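Local coordinates for Serine/threonine protein phosphatase Stp1 (Streptococcus agalactiae, PDB 2PK0) that hydrolyses phosphate esters of serine and threonine residues in proteins, as a magnesium-binding phosphatase of the PP2C family, at residues Asn20-Phe24 with Gly49-Glu54; Ile38-Gly42 with Val194-Gly198; Met102-Ile106 with Ile167-Ile171; Asn222-Ile226 with Ile238-Leu242. All blocks are in the same frame, centred on the assembly; numbering follows the deposited sequence.

Contact 1: residues Asn20-Phe24 with Gly49-Glu54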
loop_
_atom_site.group_PDB
_atom_site.type_symbol
_atom_site.label_atom_id
_atom_site.label_comp_id
_atom_site.label_asym_id
_atom_site.label_seq_id
_atom_site.Cartn_x
_atom_site.Cartn_y
_atom_site.Cartn_z
ATOM N N ASN A 20 1.134 0.872 -19.285
ATOM C CA ASN A 20 0.563 1.953 -18.520
ATOM C C ASN A 20 0.704 1.640 -17.039
ATOM O O ASN A 20 0.316 0.562 -16.583
ATOM C CB ASN A 20 -0.904 2.134 -18.919
ATOM C CG ASN A 20 -1.507 3.377 -18.350
ATOM O OD1 ASN A 20 -2.701 3.442 -18.108
ATOM N ND2 ASN A 20 -0.684 4.367 -18.113
ATOM N N ASN A 21 1.282 2.579 -16.301
ATOM C CA ASN A 21 1.460 2.445 -14.864
ATOM C C ASN A 21 0.335 3.162 -14.129
ATOM O O ASN A 21 0.369 4.380 -14.014
ATOM C CB ASN A 21 2.799 3.059 -14.448
ATOM C CG ASN A 21 3.191 2.721 -13.011
ATOM O OD1 ASN A 21 2.428 2.110 -12.264
ATOM N ND2 ASN A 21 4.398 3.112 -12.627
ATOM N N GLN A 22 -0.634 2.420 -13.599
ATOM C CA GLN A 22 -1.730 3.052 -12.859
ATOM C C GLN A 22 -1.507 3.011 -11.335
ATOM O O GLN A 22 -2.430 3.264 -10.555
ATOM C CB GLN A 22 -3.080 2.421 -13.223
ATOM C CG GLN A 22 -3.363 2.310 -14.719
ATOM C CD GLN A 22 -4.755 1.772 -15.003
ATOM O OE1 GLN A 22 -5.113 0.654 -14.592
ATOM N NE2 GLN A 22 -5.556 2.571 -15.710
ATOM N N ASP A 23 -0.290 2.668 -10.913
ATOM C CA ASP A 23 0.064 2.784 -9.508
ATOM C C ASP A 23 0.546 4.210 -9.269
ATOM O O ASP A 23 1.122 4.814 -10.186
ATOM C CB ASP A 23 1.202 1.835 -9.139
ATOM C CG ASP A 23 0.768 0.373 -8.992
ATOM O OD1 ASP A 23 -0.441 0.058 -9.021
ATOM O OD2 ASP A 23 1.678 -0.475 -8.839
ATOM N N PHE A 24 0.325 4.739 -8.061
ATOM C CA PHE A 24 0.975 5.992 -7.631
ATOM C C PHE A 24 1.551 5.888 -6.214
ATOM O O PHE A 24 0.944 5.277 -5.350
ATOM C CB PHE A 24 0.012 7.187 -7.722
ATOM C CG PHE A 24 0.697 8.504 -8.049
ATOM C CD1 PHE A 24 1.150 8.771 -9.336
ATOM C CD2 PHE A 24 0.882 9.470 -7.078
ATOM C CE1 PHE A 24 1.782 9.986 -9.645
ATOM C CE2 PHE A 24 1.504 10.677 -7.375
ATOM C CZ PHE A 24 1.956 10.936 -8.660
ATOM N N GLY A 49 -7.611 4.626 -14.031
ATOM C CA GLY A 49 -6.781 4.047 -12.987
ATOM C C GLY A 49 -5.667 4.988 -12.608
ATOM O O GLY A 49 -5.301 5.061 -11.433
ATOM N N ASN A 50 -5.151 5.721 -13.601
ATOM C CA ASN A 50 -4.104 6.722 -13.379
ATOM C C ASN A 50 -4.602 7.900 -12.563
ATOM O O ASN A 50 -3.942 8.305 -11.614
ATOM C CB ASN A 50 -3.531 7.238 -14.699
ATOM C CG ASN A 50 -3.070 6.126 -15.604
ATOM O OD1 ASN A 50 -3.883 5.377 -16.139
ATOM N ND2 ASN A 50 -1.759 6.004 -15.779
ATOM N N ILE A 51 -5.772 8.418 -12.945
ATOM C CA ILE A 51 -6.413 9.555 -12.289
ATOM C C ILE A 51 -6.719 9.232 -10.821
ATOM O O ILE A 51 -6.339 9.975 -9.934
ATOM C CB ILE A 51 -7.701 10.024 -13.077
ATOM C CG1 ILE A 51 -7.323 10.762 -14.367
ATOM C CG2 ILE A 51 -8.585 10.947 -12.257
ATOM C CD1 ILE A 51 -6.684 12.142 -14.143
ATOM N N ALA A 52 -7.341 8.088 -10.573
ATOM C CA ALA A 52 -7.778 7.726 -9.229
ATOM C C ALA A 52 -6.618 7.582 -8.254
ATOM O O ALA A 52 -6.693 8.063 -7.110
ATOM C CB ALA A 52 -8.603 6.442 -9.266
ATOM N N SER A 53 -5.549 6.931 -8.718
ATOM C CA SER A 53 -4.359 6.690 -7.901
ATOM C C SER A 53 -3.590 7.976 -7.625
ATOM O O SER A 53 -3.278 8.261 -6.476
ATOM C CB SER A 53 -3.457 5.618 -8.527
ATOM O OG SER A 53 -2.868 6.024 -9.751
ATOM N N GLU A 54 -3.324 8.768 -8.661
ATOM C CA GLU A 54 -2.683 10.065 -8.457
ATOM C C GLU A 54 -3.540 11.080 -7.680
ATOM O O GLU A 54 -3.005 11.866 -6.907
ATOM C CB GLU A 54 -2.183 10.663 -9.773
ATOM C CG GLU A 54 -1.410 11.967 -9.591
ATOM C CD GLU A 54 -0.691 12.410 -10.838
ATOM O OE1 GLU A 54 -0.760 11.675 -11.854
ATOM O OE2 GLU A 54 -0.054 13.491 -10.799
HETATM O O HOH W 1 -1.034 6.563 -11.600
#
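Gln22 reaches across to helix 48-64 with its side-chain amide, NE2 donating to Asn50 OD1 at 3.3 Å, a long bond, 159° at the hydrogen. Asn50 OD1 lies in the amide plane of Gln22, whereas NE2 stands above the carbonyl plane of Asn50, the amides turned 67° apart. NE2 also donates to Gly44 O. Further along the helix, Ser53 OG sits 2.9 Å from Gln22 O, with Gly49 O and Asn50 O within reach too; one proton has to choose among three acceptors. As an acceptor the hydroxyl is served by water 1 (2.7 Å to Ser53 OG), which also donates to Asp23 O at 3.1 Å. This is where strand 23-29, at the border of one sheet of the PP2C sandwich, meets the helix that covers it. An Asx turn leads into the strand: Asn21 OD1 accepts from Asp23 N at 3.1 Å, while Asn21 ND2 is satisfied by Thr12. Asp23 points away from the helix, its OD2 held by the hydroxyls of Thr239 and Ser196. Glu54, extended beyond CG, lays CG over one face of the Phe24 ring in a CH-pi contact, 3.8 Å from the centroid, the carboxylate following, stacked 8° from the ring plane.

Contact 2: residues Ile38-Gly42 with Val194-Gly198. With MG (magnesium ion), chain E; MG (magnesium ion), chain F.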
loop_
_atom_site.group_PDB
_atom_site.type_symbol
_atom_site.label_atom_id
_atom_site.label_comp_id
_atom_site.label_asym_id
_atom_site.label_seq_id
_atom_site.Cartn_x
_atom_site.Cartn_y
_atom_site.Cartn_z
ATOM N N ILE A 38 1.965 7.324 1.146
ATOM C CA ILE A 38 0.742 6.874 0.531
ATOM C C ILE A 38 1.019 6.128 -0.765
ATOM O O ILE A 38 1.589 6.681 -1.690
ATOM C CB ILE A 38 -0.205 8.043 0.239
ATOM C CG1 ILE A 38 -0.218 9.030 1.393
ATOM C CG2 ILE A 38 -1.623 7.531 0.019
ATOM C CD1 ILE A 38 -1.244 10.118 1.204
ATOM N N LEU A 39 0.591 4.868 -0.818
ATOM C CA LEU A 39 0.705 4.023 -2.009
ATOM C C LEU A 39 -0.702 3.698 -2.521
ATOM O O LEU A 39 -1.580 3.324 -1.726
ATOM C CB LEU A 39 1.449 2.724 -1.654
ATOM C CG LEU A 39 1.887 1.727 -2.740
ATOM C CD1 LEU A 39 3.085 0.956 -2.289
ATOM C CD2 LEU A 39 0.792 0.723 -3.139
ATOM N N ALA A 40 -0.919 3.791 -3.836
ATOM C CA ALA A 40 -2.253 3.521 -4.377
ATOM C C ALA A 40 -2.207 2.756 -5.667
ATOM O O ALA A 40 -1.467 3.114 -6.569
ATOM C CB ALA A 40 -3.015 4.800 -4.569
ATOM N N ASP A 41 -3.004 1.701 -5.764
ATOM C CA ASP A 41 -3.077 0.942 -6.998
ATOM C C ASP A 41 -4.427 1.206 -7.688
ATOM O O ASP A 41 -5.457 0.689 -7.270
ATOM C CB ASP A 41 -2.858 -0.544 -6.696
ATOM C CG ASP A 41 -2.977 -1.452 -7.919
ATOM O OD1 ASP A 41 -3.438 -1.056 -9.024
ATOM O OD2 ASP A 41 -2.598 -2.626 -7.778
ATOM N N GLY A 42 -4.401 1.987 -8.763
ATOM C CA GLY A 42 -5.617 2.284 -9.506
ATOM C C GLY A 42 -6.067 1.220 -10.499
ATOM O O GLY A 42 -5.259 0.416 -10.976
ATOM N N VAL A 194 5.920 -1.676 2.145
ATOM C CA VAL A 194 4.608 -1.335 1.634
ATOM C C VAL A 194 4.614 -1.561 0.120
ATOM O O VAL A 194 5.447 -0.998 -0.585
ATOM C CB VAL A 194 4.256 0.138 1.959
ATOM C CG1 VAL A 194 2.842 0.445 1.524
ATOM C CG2 VAL A 194 4.415 0.421 3.450
ATOM N N ASN A 195 3.702 -2.388 -0.380
ATOM C CA ASN A 195 3.689 -2.684 -1.815
ATOM C C ASN A 195 2.308 -2.925 -2.476
ATOM O O ASN A 195 1.322 -3.278 -1.818
ATOM C CB ASN A 195 4.626 -3.845 -2.127
ATOM C CG ASN A 195 4.184 -5.115 -1.484
ATOM O OD1 ASN A 195 3.471 -5.909 -2.087
ATOM N ND2 ASN A 195 4.581 -5.318 -0.246
ATOM N N SER A 196 2.261 -2.750 -3.793
ATOM C CA SER A 196 1.070 -3.061 -4.573
ATOM C C SER A 196 1.216 -4.518 -4.933
ATOM O O SER A 196 2.296 -5.081 -4.735
ATOM C CB SER A 196 1.009 -2.216 -5.843
ATOM O OG SER A 196 2.144 -2.451 -6.654
ATOM N N ASP A 197 0.166 -5.127 -5.485
ATOM C CA ASP A 197 0.164 -6.573 -5.675
ATOM C C ASP A 197 1.218 -7.068 -6.665
ATOM O O ASP A 197 1.607 -8.229 -6.617
ATOM C CB ASP A 197 -1.236 -7.126 -6.010
ATOM C CG ASP A 197 -1.897 -6.433 -7.215
ATOM O OD1 ASP A 197 -1.350 -5.430 -7.718
ATOM O OD2 ASP A 197 -2.982 -6.873 -7.669
ATOM N N GLY A 198 1.716 -6.177 -7.513
ATOM C CA GLY A 198 2.696 -6.534 -8.520
ATOM C C GLY A 198 4.023 -7.018 -7.964
ATOM O O GLY A 198 4.763 -7.717 -8.649
HETATM MG MG MG E . -3.915 -1.109 -10.911
HETATM MG MG MG F . -1.876 -4.180 -9.270
HETATM O O HOH W 2 -2.168 -3.816 -5.394
HETATM O O HOH W 3 -3.826 -5.088 -9.457
HETATM O O HOH W 4 -5.452 -2.762 -10.683
HETATM O O HOH W 5 -4.300 -1.494 -12.660
HETATM O O HOH W 6 -2.785 -2.986 -10.865
HETATM O O HOH W 7 -1.985 -0.440 -11.182
#
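Asp41 OD2 is gripped from several sides: it binds the chain F magnesium at 2.3 Å, has water 2 at 2.7 Å, probably as a donor, and has Asp197 OD1 beside it. The two carboxylates cross at about a right angle, their planes 61° apart, and each offers one oxygen to the same ion, Asp197 OD1 at 2.1 Å from that magnesium. The metal thus explains why two acidic oxygens can lie next to each other. Asp41 uses its second oxygen as well, OD1 binding the chain E magnesium at 1.9 Å, so that a single carboxylate bridges both ions. The carbonyl oxygen of Gly42 is the other protein ligand of the chain E ion at 2.0 Å, and four waters make up its shell of six. One of these, water 6, also binds the chain F magnesium, 2.2 Å from each ion. Such a binuclear site at one end of a beta sandwich is the signature of the PP2C fold; the bridging water is probably the nucleophile, as inferred for relatives. Asp236 helps to complete the chain F site. Water 2 ties the metal ligand to the facing backbone by accepting from Asp197 N at 2.7 Å, and water 3 donates to Asp197 OD2. Deeper between the sheets the contact turns apolar. Leu39, whose chi1 of -172° turns CG to the side opposite the backbone N, sends CD1 against Val194 CG1 at 3.9 Å and over the backbone at Asn195, while CD2 abuts Ser196.

Contact 3: residues Met102-Ile106 with Ile167-Ile171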
loop_
_atom_site.group_PDB
_atom_site.type_symbol
_atom_site.label_atom_id
_atom_site.label_comp_id
_atom_site.label_asym_id
_atom_site.label_seq_id
_atom_site.Cartn_x
_atom_site.Cartn_y
_atom_site.Cartn_z
ATOM N N MET A 102 -13.739 3.045 -12.356
ATOM C CA MET A 102 -12.672 3.816 -11.731
ATOM C C MET A 102 -12.565 3.521 -10.247
ATOM O O MET A 102 -13.579 3.494 -9.531
ATOM C CB MET A 102 -12.922 5.306 -11.905
ATOM C CG MET A 102 -11.904 6.166 -11.221
ATOM S SD MET A 102 -11.681 7.695 -12.097
ATOM C CE MET A 102 -12.672 8.739 -11.114
ATOM N N GLY A 103 -11.336 3.296 -9.787
ATOM C CA GLY A 103 -11.108 3.053 -8.384
ATOM C C GLY A 103 -9.655 2.794 -8.062
ATOM O O GLY A 103 -8.851 2.540 -8.963
ATOM N N THR A 104 -9.318 2.842 -6.776
ATOM C CA THR A 104 -7.962 2.548 -6.367
ATOM C C THR A 104 -7.865 1.802 -5.035
ATOM O O THR A 104 -8.734 1.925 -4.191
ATOM C CB THR A 104 -7.094 3.822 -6.315
ATOM O OG1 THR A 104 -5.780 3.464 -5.877
ATOM C CG2 THR A 104 -7.673 4.845 -5.363
ATOM N N THR A 105 -6.808 1.014 -4.849
ATOM C CA THR A 105 -6.475 0.544 -3.507
ATOM C C THR A 105 -5.822 1.696 -2.739
ATOM O O THR A 105 -5.408 2.688 -3.339
ATOM C CB THR A 105 -5.461 -0.622 -3.503
ATOM O OG1 THR A 105 -4.161 -0.134 -3.857
ATOM C CG2 THR A 105 -5.872 -1.723 -4.437
ATOM N N ILE A 106 -5.704 1.569 -1.424
ATOM C CA ILE A 106 -4.833 2.484 -0.679
ATOM C C ILE A 106 -4.053 1.824 0.463
ATOM O O ILE A 106 -4.540 0.901 1.118
ATOM C CB ILE A 106 -5.576 3.741 -0.147
ATOM C CG1 ILE A 106 -4.602 4.922 -0.049
ATOM C CG2 ILE A 106 -6.269 3.475 1.203
ATOM C CD1 ILE A 106 -5.113 6.073 0.794
ATOM N N ILE A 167 -11.168 -8.040 -6.415
ATOM C CA ILE A 167 -11.177 -7.137 -5.269
ATOM C C ILE A 167 -12.608 -6.877 -4.754
ATOM O O ILE A 167 -13.565 -6.806 -5.540
ATOM C CB ILE A 167 -10.414 -5.851 -5.639
ATOM C CG1 ILE A 167 -9.708 -5.262 -4.431
ATOM C CG2 ILE A 167 -11.294 -4.829 -6.370
ATOM C CD1 ILE A 167 -8.719 -4.212 -4.832
ATOM N N THR A 168 -12.770 -6.800 -3.436
ATOM C CA THR A 168 -14.108 -6.635 -2.859
ATOM C C THR A 168 -14.419 -5.221 -2.380
ATOM O O THR A 168 -15.585 -4.895 -2.139
ATOM C CB THR A 168 -14.442 -7.660 -1.728
ATOM O OG1 THR A 168 -13.526 -7.540 -0.627
ATOM C CG2 THR A 168 -14.451 -9.067 -2.268
ATOM N N GLN A 169 -13.384 -4.395 -2.224
ATOM C CA GLN A 169 -13.594 -2.957 -2.054
ATOM C C GLN A 169 -12.448 -2.108 -2.581
ATOM O O GLN A 169 -11.311 -2.544 -2.629
ATOM C CB GLN A 169 -13.927 -2.581 -0.615
ATOM C CG GLN A 169 -12.857 -2.844 0.368
ATOM C CD GLN A 169 -13.248 -2.358 1.734
ATOM O OE1 GLN A 169 -14.171 -1.552 1.879
ATOM N NE2 GLN A 169 -12.557 -2.843 2.748
ATOM N N SER A 170 -12.767 -0.896 -3.003
ATOM C CA SER A 170 -11.749 -0.004 -3.499
ATOM C C SER A 170 -12.262 1.381 -3.234
ATOM O O SER A 170 -13.448 1.563 -3.024
ATOM C CB SER A 170 -11.566 -0.177 -5.000
ATOM O OG SER A 170 -12.743 0.212 -5.692
ATOM N N ILE A 171 -11.366 2.355 -3.240
ATOM C CA ILE A 171 -11.758 3.734 -3.117
ATOM C C ILE A 171 -12.298 4.181 -4.453
ATOM O O ILE A 171 -11.646 3.977 -5.473
ATOM C CB ILE A 171 -10.580 4.584 -2.676
ATOM C CG1 ILE A 171 -10.424 4.441 -1.163
ATOM C CG2 ILE A 171 -10.767 6.061 -3.075
ATOM C CD1 ILE A 171 -9.138 4.983 -0.657
HETATM O O HOH W 8 -14.518 1.653 -7.446
#
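Backbone bonds come first here: Thr104 and Ile171 form an antiparallel hydrogen-bonded pair, with Thr104 N donating to Ile171 O at 2.9 Å and Ile171 N returning a bond to Thr104 O at 2.8 Å. The bridge is single, consistent with segments that run 86° apart end to end. Gly103 CA lies 3.1 Å from the same Ile171 O, a bent CA-H...O contact.

Polar side chains work around this pair. Water 8 links Ser170 OG, 2.9 Å away, to Met102 O, to which it donates. Thr105 OG1 turns to Ser124 and to the backbone N of Asp41, a magnesium ligand, so Thr105 belongs to the second shell of the metal site.

The apolar contacts fall into two groups. Ile171 lies alongside Thr104, its CB and CG2 near the methyl CG2, and its CD1 continues to Ile106 CG2 at 3.7 Å; with CG1 anti to the carbonyl carbon (chi1 -81°), the chain swings along the strand. Across the strand from these, Thr105 CG2 meets Ile167 CD1 at 3.8 Å, the two crossing nearly at right angles.

The loop 167-171 returns from helices 143-149 and 155-159, probably the flap subdomain of bacterial PP2C enzymes. Across this contact the loop is held by two backbone bonds, a water bridge and methyl packing, so its attachment probably depends little on ionisation.

Contact 4: residues Asn222-Ile226 with Ile238-Leu242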
loop_
_atom_site.group_PDB
_atom_site.type_symbol
_atom_site.label_atom_id
_atom_site.label_comp_id
_atom_site.label_asym_id
_atom_site.label_seq_id
_atom_site.Cartn_x
_atom_site.Cartn_y
_atom_site.Cartn_z
ATOM N N ASN A 222 15.553 -1.768 -3.262
ATOM C CA ASN A 222 14.261 -1.520 -3.866
ATOM C C ASN A 222 14.338 -1.774 -5.361
ATOM O O ASN A 222 13.413 -2.338 -5.940
ATOM C CB ASN A 222 13.826 -0.083 -3.590
ATOM C CG ASN A 222 12.320 0.053 -3.340
ATOM O OD1 ASN A 222 11.516 -0.784 -3.764
ATOM N ND2 ASN A 222 11.940 1.128 -2.651
ATOM N N GLN A 223 15.455 -1.387 -5.973
ATOM C CA GLN A 223 15.721 -1.661 -7.388
ATOM C C GLN A 223 15.806 -3.163 -7.649
ATOM O O GLN A 223 15.265 -3.654 -8.632
ATOM C CB GLN A 223 16.998 -0.936 -7.863
ATOM C CG GLN A 223 17.233 -0.963 -9.377
ATOM C CD GLN A 223 15.978 -0.606 -10.175
ATOM O OE1 GLN A 223 15.363 -1.472 -10.823
ATOM N NE2 GLN A 223 15.579 0.679 -10.117
ATOM N N ASP A 224 16.443 -3.891 -6.737
ATOM C CA ASP A 224 16.537 -5.350 -6.831
ATOM C C ASP A 224 15.199 -6.050 -6.703
ATOM O O ASP A 224 15.002 -7.105 -7.276
ATOM C CB ASP A 224 17.460 -5.903 -5.745
ATOM C CG ASP A 224 18.923 -5.670 -6.035
ATOM O OD1 ASP A 224 19.262 -5.184 -7.130
ATOM O OD2 ASP A 224 19.740 -5.991 -5.158
ATOM N N LEU A 225 14.295 -5.467 -5.933
ATOM C CA LEU A 225 12.952 -6.003 -5.756
ATOM C C LEU A 225 12.139 -5.929 -7.046
ATOM O O LEU A 225 11.448 -6.888 -7.392
ATOM C CB LEU A 225 12.216 -5.264 -4.638
ATOM C CG LEU A 225 12.551 -5.587 -3.180
ATOM C CD1 LEU A 225 11.698 -4.736 -2.244
ATOM C CD2 LEU A 225 12.312 -7.041 -2.878
ATOM N N ILE A 226 12.230 -4.809 -7.769
ATOM C CA ILE A 226 11.420 -4.681 -8.974
ATOM C C ILE A 226 12.038 -5.427 -10.156
ATOM O O ILE A 226 11.313 -5.936 -11.020
ATOM C CB ILE A 226 10.992 -3.197 -9.307
ATOM C CG1 ILE A 226 12.146 -2.384 -9.873
ATOM C CG2 ILE A 226 10.397 -2.489 -8.075
ATOM C CD1 ILE A 226 12.264 -2.421 -11.365
ATOM N N ILE A 238 4.491 -2.611 -10.537
ATOM C CA ILE A 238 5.115 -2.909 -9.243
ATOM C C ILE A 238 5.447 -1.601 -8.572
ATOM O O ILE A 238 5.984 -0.709 -9.219
ATOM C CB ILE A 238 6.423 -3.631 -9.438
ATOM C CG1 ILE A 238 6.313 -4.606 -10.611
ATOM C CG2 ILE A 238 6.818 -4.309 -8.180
ATOM C CD1 ILE A 238 7.638 -4.879 -11.294
ATOM N N THR A 239 5.130 -1.470 -7.286
ATOM C CA THR A 239 5.303 -0.200 -6.581
ATOM C C THR A 239 5.586 -0.486 -5.127
ATOM O O THR A 239 4.823 -1.201 -4.493
ATOM C CB THR A 239 4.050 0.676 -6.719
ATOM O OG1 THR A 239 3.947 1.127 -8.079
ATOM C CG2 THR A 239 4.133 1.890 -5.831
ATOM N N VAL A 240 6.714 0.014 -4.610
ATOM C CA VAL A 240 7.170 -0.360 -3.270
ATOM C C VAL A 240 7.656 0.842 -2.454
ATOM O O VAL A 240 8.422 1.675 -2.953
ATOM C CB VAL A 240 8.311 -1.441 -3.310
ATOM C CG1 VAL A 240 8.559 -2.028 -1.934
ATOM C CG2 VAL A 240 7.986 -2.574 -4.262
ATOM N N ALA A 241 7.195 0.943 -1.209
ATOM C CA ALA A 241 7.835 1.815 -0.222
ATOM C C ALA A 241 8.562 0.969 0.806
ATOM O O ALA A 241 7.977 0.051 1.401
ATOM C CB ALA A 241 6.822 2.680 0.467
ATOM N N LEU A 242 9.836 1.265 1.023
ATOM C CA LEU A 242 10.594 0.575 2.061
ATOM C C LEU A 242 11.009 1.568 3.109
ATOM O O LEU A 242 11.453 2.660 2.765
ATOM C CB LEU A 242 11.849 -0.072 1.498
ATOM C CG LEU A 242 11.724 -1.255 0.551
ATOM C CD1 LEU A 242 13.073 -1.458 -0.099
ATOM C CD2 LEU A 242 11.299 -2.498 1.295
#
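Asn222 packs closely against Val240 and Leu242, its side chain passing alongside both, pointed the other way. Its OD1 comes to 3.3 Å from Val240 CB, and its CG to 3.7 Å from Leu242 CD1, so the amide lies among aliphatic groups; its ND2 has a weak hydrogen bond to Ser9 on the adjoining strand. At the other end of the contact Ile226 and Ile238 form a second close patch. Their CG2 methyls meet at 4.0 Å, while Ile238 CD1 rests on Ile226 O at 3.8 Å.

Leu225, between Asn222 and Ile226 in the helix, meets the strand at longer range. With CD1 anti to CA (chi2 -180°), it reaches Leu242 tip to tip, CD1 to CD1 at 4.2 Å, and crosses Val240 at about a right angle, CD1 again 4.2 Å from Val240 CG1. The solvent side of the helix lies away from the strand: Gln223 is exposed, and Asp224 is engaged there in a salt bridge with Lys216.

Helix and strand run nearly antiparallel, 154° between their directions, and the axes of these short segments approach to 9.3 Å, as for a helix on the outer face of the alpha-beta-beta-alpha PP2C sandwich. Ile226 extends the packing to Leu11 on strand 6-13, and Leu225 is enclosed by Leu199 of helix 197-200 and by Ile208 and Val211 of helix 205-212.

Contact 2 sits about 4 Å from the centre of the chain and carries the two magnesium ions; the centres of the other three lie about 10 to 11 Å from its own. Contacts 1 and 3 flank it within one sheet, where strand 35-43 lies between 23-29 and 103-112: Gly42 N lies 3.0 Å from Gln22 O, and Asp41 O 2.8 Å from Thr105 N. Contact 4 shares the second sheet, where strand 238-245 pairs with 191-195, Ala241 N lying 2.7 Å from Val194 O. Contact 1 also borders the active site, the side chain of Asp23 being about 4 Å from a magnesium ion. Contacts 3 and 4 lie on opposite sides of the chain's centre, about 21 Å between centres.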